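Long-range contacts in KaiC-like domain-containing protein (Pyrococcus horikoshii, PDB 2EKD), which is of unknown function but is probably a KaiC-like relative of the P-loop NTPases: residues T17-Y22 with L170-V175; V44-L49 with I75-T80; N4-F9 with N38-I43. All coordinates share one frame; numbering follows the deposited sequence.

Contact 1: residues T17-Y22 with L170-V175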
# COMPACT_ATOMS: atom_id res chain seq x y z
N THR F 17 -8.89 31.81 -6.95
CA THR F 17 -7.76 31.16 -6.32
C THR F 17 -7.41 30.09 -7.35
O THR F 17 -8.20 29.19 -7.63
CB THR F 17 -8.11 30.52 -4.98
OG1 THR F 17 -8.41 31.56 -4.03
CG2 THR F 17 -6.93 29.70 -4.46
N VAL F 18 -6.22 30.22 -7.93
CA VAL F 18 -5.76 29.30 -8.95
C VAL F 18 -4.67 28.38 -8.43
O VAL F 18 -3.63 28.83 -7.94
CB VAL F 18 -5.21 30.08 -10.17
CG1 VAL F 18 -4.97 29.13 -11.32
CG2 VAL F 18 -6.19 31.18 -10.57
N LEU F 19 -4.91 27.08 -8.52
CA LEU F 19 -3.93 26.12 -8.08
C LEU F 19 -3.04 25.82 -9.28
O LEU F 19 -3.53 25.46 -10.35
CB LEU F 19 -4.64 24.85 -7.60
CG LEU F 19 -3.82 23.82 -6.81
CD1 LEU F 19 -3.19 24.48 -5.58
CD2 LEU F 19 -4.74 22.68 -6.39
N VAL F 20 -1.73 26.00 -9.10
CA VAL F 20 -0.77 25.72 -10.16
C VAL F 20 0.03 24.48 -9.74
O VAL F 20 0.93 24.56 -8.90
CB VAL F 20 0.21 26.91 -10.35
CG1 VAL F 20 1.22 26.60 -11.46
CG2 VAL F 20 -0.58 28.18 -10.69
N GLU F 21 -0.33 23.34 -10.32
CA GLU F 21 0.32 22.08 -10.00
C GLU F 21 1.54 21.83 -10.88
O GLU F 21 1.49 21.98 -12.10
CB GLU F 21 -0.68 20.93 -10.13
CG GLU F 21 -1.93 21.17 -9.30
CD GLU F 21 -2.96 20.06 -9.40
OE1 GLU F 21 -2.99 19.33 -10.41
OE2 GLU F 21 -3.75 19.92 -8.45
N TYR F 22 2.64 21.45 -10.25
CA TYR F 22 3.87 21.18 -10.98
C TYR F 22 4.62 20.02 -10.34
O TYR F 22 4.17 19.47 -9.33
CB TYR F 22 4.73 22.45 -11.03
CG TYR F 22 5.32 22.88 -9.70
CD1 TYR F 22 6.55 22.38 -9.27
CD2 TYR F 22 4.65 23.78 -8.87
CE1 TYR F 22 7.10 22.78 -8.05
CE2 TYR F 22 5.19 24.18 -7.65
CZ TYR F 22 6.42 23.68 -7.25
OH TYR F 22 6.96 24.06 -6.04
N LEU F 170 -9.09 17.72 -1.61
CA LEU F 170 -9.77 18.78 -0.89
C LEU F 170 -9.31 20.13 -1.42
O LEU F 170 -10.11 21.05 -1.60
CB LEU F 170 -9.47 18.70 0.61
CG LEU F 170 -10.44 18.02 1.57
CD1 LEU F 170 -10.13 18.56 2.97
CD2 LEU F 170 -11.89 18.33 1.22
N LEU F 171 -8.00 20.24 -1.66
CA LEU F 171 -7.40 21.47 -2.17
C LEU F 171 -7.93 21.83 -3.56
O LEU F 171 -8.27 22.99 -3.82
CB LEU F 171 -5.88 21.31 -2.26
CG LEU F 171 -4.96 22.36 -1.62
CD1 LEU F 171 -3.54 22.10 -2.09
CD2 LEU F 171 -5.40 23.77 -1.98
N GLU F 172 -7.99 20.84 -4.44
CA GLU F 172 -8.48 21.06 -5.79
C GLU F 172 -9.95 21.46 -5.76
O GLU F 172 -10.43 22.17 -6.65
CB GLU F 172 -8.29 19.81 -6.66
CG GLU F 172 -6.83 19.34 -6.76
CD GLU F 172 -6.61 18.31 -7.86
OE1 GLU F 172 -7.44 17.39 -8.02
OE2 GLU F 172 -5.58 18.41 -8.57
N GLU F 173 -10.66 21.02 -4.72
CA GLU F 173 -12.07 21.33 -4.58
C GLU F 173 -12.34 22.80 -4.23
O GLU F 173 -13.22 23.43 -4.81
CB GLU F 173 -12.70 20.44 -3.49
CG GLU F 173 -14.21 20.60 -3.37
CD GLU F 173 -14.82 19.80 -2.22
OE1 GLU F 173 -14.40 18.64 -1.98
OE2 GLU F 173 -15.74 20.33 -1.56
N VAL F 174 -11.59 23.35 -3.27
CA VAL F 174 -11.80 24.72 -2.82
C VAL F 174 -11.34 25.83 -3.75
O VAL F 174 -11.81 26.96 -3.64
CB VAL F 174 -11.17 24.95 -1.43
CG1 VAL F 174 -11.74 23.95 -0.43
CG2 VAL F 174 -9.66 24.84 -1.52
N VAL F 175 -10.42 25.53 -4.67
CA VAL F 175 -9.96 26.56 -5.58
C VAL F 175 -10.93 26.74 -6.75
O VAL F 175 -11.76 25.86 -7.01
CB VAL F 175 -8.53 26.24 -6.12
CG1 VAL F 175 -7.56 26.11 -4.94
CG2 VAL F 175 -8.55 24.97 -6.97
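Leu19 and Val175 meet at the heart of this buried contact between strand 17-22 and the end of helix 165-174. CB of Leu19 lies 4.0 Å from CG2 of Val175. The CB bond of Leu19 points toward the helix, and chi1 of -167° sets CG anti to the backbone N, beside the carbonyl carbon. The two methyls then take different partners. CD1 rests against Leu171 CD1 at 4.2 Å, and CD2 touches Glu172 CG at 4.0 Å. At the start of the strand, Thr17 and Val175 cross at about a right angle, with Thr17 CG2 3.7 Å from Val175 CG1. The carbonyl of Thr17 also faces the valine, its O 3.3 Å from Val175 CB.

The acid groups of Glu21 and Glu172 also come together, but their modelled closeness is doubtful. Lys189 bridges the pair by salt bridges to Glu21 OE1 and Glu172 OE2. Its positive charge would probably ease the closeness of the two acid groups. Lys190 hydrogen-bonds the carbonyl oxygens of Glu172 and Val175 where the helix gives way to the next strand.

The axes of 17-22 and 170-174 approach to 8.9 Å, with 141° between their directions. This is helix-on-sheet packing of an alpha/beta fold. Strand 17-22 lies between strands 149-156 and 177-182 in the sheet, and helix 165-174 packs on it just before the chain enters strand 177-182.

Contact 2: residues V44-L49 with I75-T80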
# COMPACT_ATOMS: atom_id res chain seq x y z
N VAL F 44 2.44 40.71 -5.57
CA VAL F 44 2.70 40.46 -4.16
C VAL F 44 2.87 38.95 -3.98
O VAL F 44 1.96 38.17 -4.28
CB VAL F 44 1.57 40.95 -3.25
CG1 VAL F 44 1.87 40.57 -1.80
CG2 VAL F 44 1.43 42.46 -3.36
N VAL F 45 4.04 38.55 -3.50
CA VAL F 45 4.35 37.15 -3.30
C VAL F 45 4.24 36.72 -1.83
O VAL F 45 4.75 37.39 -0.93
CB VAL F 45 5.80 36.84 -3.78
CG1 VAL F 45 6.15 35.38 -3.50
CG2 VAL F 45 5.94 37.16 -5.27
N ASP F 46 3.55 35.61 -1.59
CA ASP F 46 3.45 35.07 -0.24
C ASP F 46 4.50 33.96 -0.24
O ASP F 46 4.33 32.92 -0.88
CB ASP F 46 2.05 34.50 0.02
CG ASP F 46 1.00 35.59 0.15
OD1 ASP F 46 1.32 36.66 0.71
OD2 ASP F 46 -0.15 35.37 -0.29
N ASP F 47 5.60 34.23 0.45
CA ASP F 47 6.73 33.31 0.51
C ASP F 47 6.71 32.40 1.74
O ASP F 47 7.04 32.82 2.85
CB ASP F 47 8.02 34.12 0.44
CG ASP F 47 9.26 33.27 0.52
OD1 ASP F 47 9.17 32.04 0.33
OD2 ASP F 47 10.33 33.86 0.77
N ILE F 48 6.31 31.15 1.53
CA ILE F 48 6.25 30.19 2.61
C ILE F 48 7.54 29.39 2.71
O ILE F 48 8.00 28.79 1.73
CB ILE F 48 5.08 29.19 2.43
CG1 ILE F 48 3.75 29.95 2.32
CG2 ILE F 48 5.03 28.23 3.60
CD1 ILE F 48 2.58 29.08 1.85
N LEU F 49 8.14 29.41 3.90
CA LEU F 49 9.37 28.69 4.19
C LEU F 49 10.49 28.84 3.16
O LEU F 49 11.05 27.86 2.68
CB LEU F 49 9.04 27.21 4.40
CG LEU F 49 8.24 26.97 5.69
CD1 LEU F 49 7.64 25.57 5.71
CD2 LEU F 49 9.16 27.20 6.89
N ILE F 75 5.37 38.88 1.38
CA ILE F 75 4.85 38.60 2.71
C ILE F 75 5.43 37.23 3.06
O ILE F 75 5.03 36.21 2.50
CB ILE F 75 3.32 38.50 2.73
CG1 ILE F 75 2.70 39.85 2.37
CG2 ILE F 75 2.84 38.06 4.12
CD1 ILE F 75 1.19 39.86 2.41
N LYS F 76 6.40 37.22 3.97
CA LYS F 76 7.05 35.98 4.37
C LYS F 76 6.28 35.23 5.43
O LYS F 76 5.78 35.82 6.38
CB LYS F 76 8.48 36.26 4.86
CG LYS F 76 9.43 36.71 3.75
CD LYS F 76 10.88 36.84 4.24
CE LYS F 76 11.48 35.49 4.66
NZ LYS F 76 11.72 34.57 3.50
N MSE F 77 6.18 33.92 5.25
CA MSE F 77 5.49 33.05 6.20
C MSE F 77 6.56 32.04 6.64
O MSE F 77 6.70 30.96 6.07
CB MSE F 77 4.30 32.37 5.51
CG MSE F 77 3.42 33.39 4.74
SE MSE F 77 1.93 32.74 3.96
CE MSE F 77 1.01 34.24 3.66
N GLY F 78 7.32 32.43 7.66
CA GLY F 78 8.41 31.61 8.14
C GLY F 78 9.57 31.91 7.21
O GLY F 78 9.49 32.84 6.41
N GLY F 79 10.66 31.15 7.31
CA GLY F 79 11.79 31.39 6.44
C GLY F 79 12.90 32.24 7.04
O GLY F 79 12.70 32.92 8.04
N THR F 80 14.06 32.19 6.39
CA THR F 80 15.25 32.92 6.81
C THR F 80 15.86 33.74 5.67
O THR F 80 16.59 34.71 5.92
CB THR F 80 16.32 31.91 7.34
OG1 THR F 80 16.05 31.62 8.71
CG2 THR F 80 17.73 32.46 7.18
O HOH W 1 9.54 32.54 3.90
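Asp47 bonds through its backbone to both Ile75 and Met77. Its N donates to Ile75 O at 2.9 Å, and its O accepts from Met77 N at 2.8 Å. Four backbone bonds join the segments in all. Ile75 N donates to Val45 O at 2.8 Å. The last comes from Leu49, just past the strand, whose N meets Met77 O at 3.0 Å, nearly straight at 175°.

The side chains of Asp47 and Lys76 lie side by side and point the same way. They form a salt bridge, though the bond from Lys76 NZ to Asp47 OD2 is weak, at 3.1 Å. Lys76 bends at chi3 and chi4 (65° and 69°), and NZ also reaches Asp50 OD1 and the carbonyl of Lys81. Asp47 OD1 accepts from Tyr52 N. A water accepts from Lys76 NZ and donates to the carbonyl oxygens of Asp47 and Gly78.

On the other face, Asp46, Ile48, Ile75 and selenomethionine Met77 pack together. Ile48 CG1 lies 3.7 Å from Met77 SE. Met77 CE sits 3.8 Å from Asp46 CG, and Asp46 OD1 is 3.4 Å from Ile75 CB. Both Asp46 oxygens have weak hydrogen bonds, to Tyr102 and Asn116.

These adjacent parallel strands are joined through helices 51-61 and 67-70, a beta-alpha-beta crossover. Strand 44-48 has strand 114-119 on its other side, and strand 73-77 has strand 85-90. Ile48 also touches helix 121-127.

Contact 3: residues N4-F9 with N38-I43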
# COMPACT_ATOMS: atom_id res chain seq x y z
N ASN F 4 1.56 37.56 -23.82
CA ASN F 4 2.21 38.23 -22.71
C ASN F 4 1.29 38.12 -21.51
O ASN F 4 0.09 37.85 -21.66
CB ASN F 4 2.51 39.70 -23.04
CG ASN F 4 1.27 40.49 -23.40
OD1 ASN F 4 0.32 40.56 -22.63
ND2 ASN F 4 1.29 41.11 -24.58
N SER F 5 1.84 38.31 -20.31
CA SER F 5 1.08 38.19 -19.07
C SER F 5 -0.33 38.77 -19.13
O SER F 5 -1.28 38.13 -18.67
CB SER F 5 1.84 38.83 -17.91
OG SER F 5 2.01 40.22 -18.11
N GLU F 6 -0.45 39.98 -19.67
CA GLU F 6 -1.74 40.65 -19.77
C GLU F 6 -2.84 39.71 -20.27
O GLU F 6 -3.90 39.61 -19.66
CB GLU F 6 -1.63 41.87 -20.69
CG GLU F 6 -2.89 42.71 -20.76
CD GLU F 6 -2.71 43.95 -21.62
OE1 GLU F 6 -2.39 43.80 -22.82
OE2 GLU F 6 -2.89 45.08 -21.10
N LYS F 7 -2.59 39.02 -21.38
CA LYS F 7 -3.57 38.09 -21.94
C LYS F 7 -3.77 36.87 -21.03
O LYS F 7 -4.89 36.42 -20.82
CB LYS F 7 -3.14 37.62 -23.33
CG LYS F 7 -3.10 38.72 -24.40
CD LYS F 7 -2.05 39.78 -24.09
CE LYS F 7 -1.94 40.82 -25.21
NZ LYS F 7 -1.44 40.23 -26.49
N PHE F 8 -2.66 36.34 -20.51
CA PHE F 8 -2.70 35.18 -19.63
C PHE F 8 -3.60 35.44 -18.41
O PHE F 8 -4.47 34.62 -18.09
CB PHE F 8 -1.28 34.85 -19.16
CG PHE F 8 -1.21 33.72 -18.16
CD1 PHE F 8 -1.45 32.41 -18.56
CD2 PHE F 8 -0.92 33.97 -16.83
CE1 PHE F 8 -1.40 31.36 -17.64
CE2 PHE F 8 -0.86 32.93 -15.90
CZ PHE F 8 -1.10 31.62 -16.30
N PHE F 9 -3.40 36.57 -17.74
CA PHE F 9 -4.20 36.89 -16.57
C PHE F 9 -5.69 37.03 -16.89
O PHE F 9 -6.54 36.88 -16.02
CB PHE F 9 -3.70 38.17 -15.89
CG PHE F 9 -2.26 38.12 -15.48
CD1 PHE F 9 -1.74 36.99 -14.85
CD2 PHE F 9 -1.42 39.20 -15.72
CE1 PHE F 9 -0.40 36.94 -14.46
CE2 PHE F 9 -0.08 39.15 -15.34
CZ PHE F 9 0.43 38.02 -14.71
N ASN F 38 6.40 39.90 -16.54
CA ASN F 38 5.20 40.31 -17.26
C ASN F 38 4.10 40.71 -16.29
O ASN F 38 3.43 39.88 -15.70
CB ASN F 38 4.74 39.13 -18.12
CG ASN F 38 5.80 38.81 -19.15
OD1 ASN F 38 5.69 39.16 -20.32
ND2 ASN F 38 6.85 38.13 -18.68
N SER F 39 3.79 41.99 -16.07
CA SER F 39 2.68 42.31 -15.18
C SER F 39 2.44 43.83 -15.09
O SER F 39 3.26 44.59 -14.60
CB SER F 39 3.00 41.75 -13.79
OG SER F 39 1.80 41.69 -13.02
N LYS F 40 1.28 44.25 -15.63
CA LYS F 40 0.89 45.65 -15.46
C LYS F 40 0.34 45.89 -14.04
O LYS F 40 0.32 47.01 -13.53
CB LYS F 40 -0.19 45.97 -16.49
CG LYS F 40 0.20 45.51 -17.90
CD LYS F 40 1.53 46.09 -18.36
CE LYS F 40 1.94 45.61 -19.76
NZ LYS F 40 2.01 44.15 -19.77
N LEU F 41 -0.16 44.80 -13.43
CA LEU F 41 -0.71 44.88 -12.07
C LEU F 41 0.38 44.67 -11.02
O LEU F 41 1.40 44.05 -11.27
CB LEU F 41 -1.75 43.77 -11.92
CG LEU F 41 -2.95 43.92 -12.85
CD1 LEU F 41 -3.91 42.74 -12.76
CD2 LEU F 41 -3.78 45.17 -12.55
N PRO F 42 0.14 45.21 -9.82
CA PRO F 42 1.10 45.06 -8.72
C PRO F 42 1.24 43.59 -8.32
O PRO F 42 0.25 42.88 -8.20
CB PRO F 42 0.48 45.90 -7.60
CG PRO F 42 -0.29 46.95 -8.35
CD PRO F 42 -0.93 46.15 -9.45
N ILE F 43 2.49 43.14 -8.13
CA ILE F 43 2.77 41.76 -7.74
C ILE F 43 3.09 41.64 -6.25
O ILE F 43 3.91 42.39 -5.73
CB ILE F 43 4.00 41.20 -8.50
CG1 ILE F 43 3.73 41.14 -10.01
CG2 ILE F 43 4.35 39.82 -7.95
CD1 ILE F 43 2.71 40.11 -10.42
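Asn38, Ser5 and Phe9 carry this contact, in which the short N-terminal helix 5-9 packs against the loop between helix 29-37 and strand 44-48. Helix 29-37 and strand 44-48 belong to the alpha/beta fold, and Asn38 is the first residue beyond the helix. Asn4 takes the N-cap position of helix 5-9.

The CB bond of Ser5 points toward the loop, and the CA atoms of Ser5 and Asn38 are 5.0 Å apart. The modelled approach of the two side chains is too close to be reliable in detail.

Lys40 NZ comes 4.4 Å from Glu6 CB. The opposite charges do not meet: Glu6 OE2 is 5.2 Å from Lys40 NZ.

Ser39 ties the loop to itself as well as touching the Phe9 ring. Its OG donates to Leu41 O at 3.0 Å and lies 3.9 Å from Phe9 CE2. An alanine here would probably leave the carbonyl of Leu41 without this donor and open a small gap beside Phe9.

One turn along the helix from Ser5, chi1 of -58° sets Phe9 CG anti to the carbonyl carbon, on the way to the ring's edge contact. Phe9 also packs on Ile35 of helix 29-37. At the ring's edge, Asn38 O lies near the ring plane, 3.6 Å from Phe9 CE2.

From the N terminus, helix 5-9 comes first, and contact 3 ties it to the loop at 38-43. Strand 17-22 lies within the loop closed by contact 3 but packs against 170-175, at the end of helix 165-174. Contacts 1 and 3 therefore cross. Segment 44-49 follows directly after 38-43, so contact 3 closes just before contact 2 opens. Contact 2 closes a short loop, 44-49 to 75-80, nested inside the long loop of contact 1. Contacts 1 and 2 reach the same sheet on opposite sides of the chain's centre, their own centres about 19 Å apart. Contact 1 ties a strand to a helix end, and contact 2 joins two neighbouring strands.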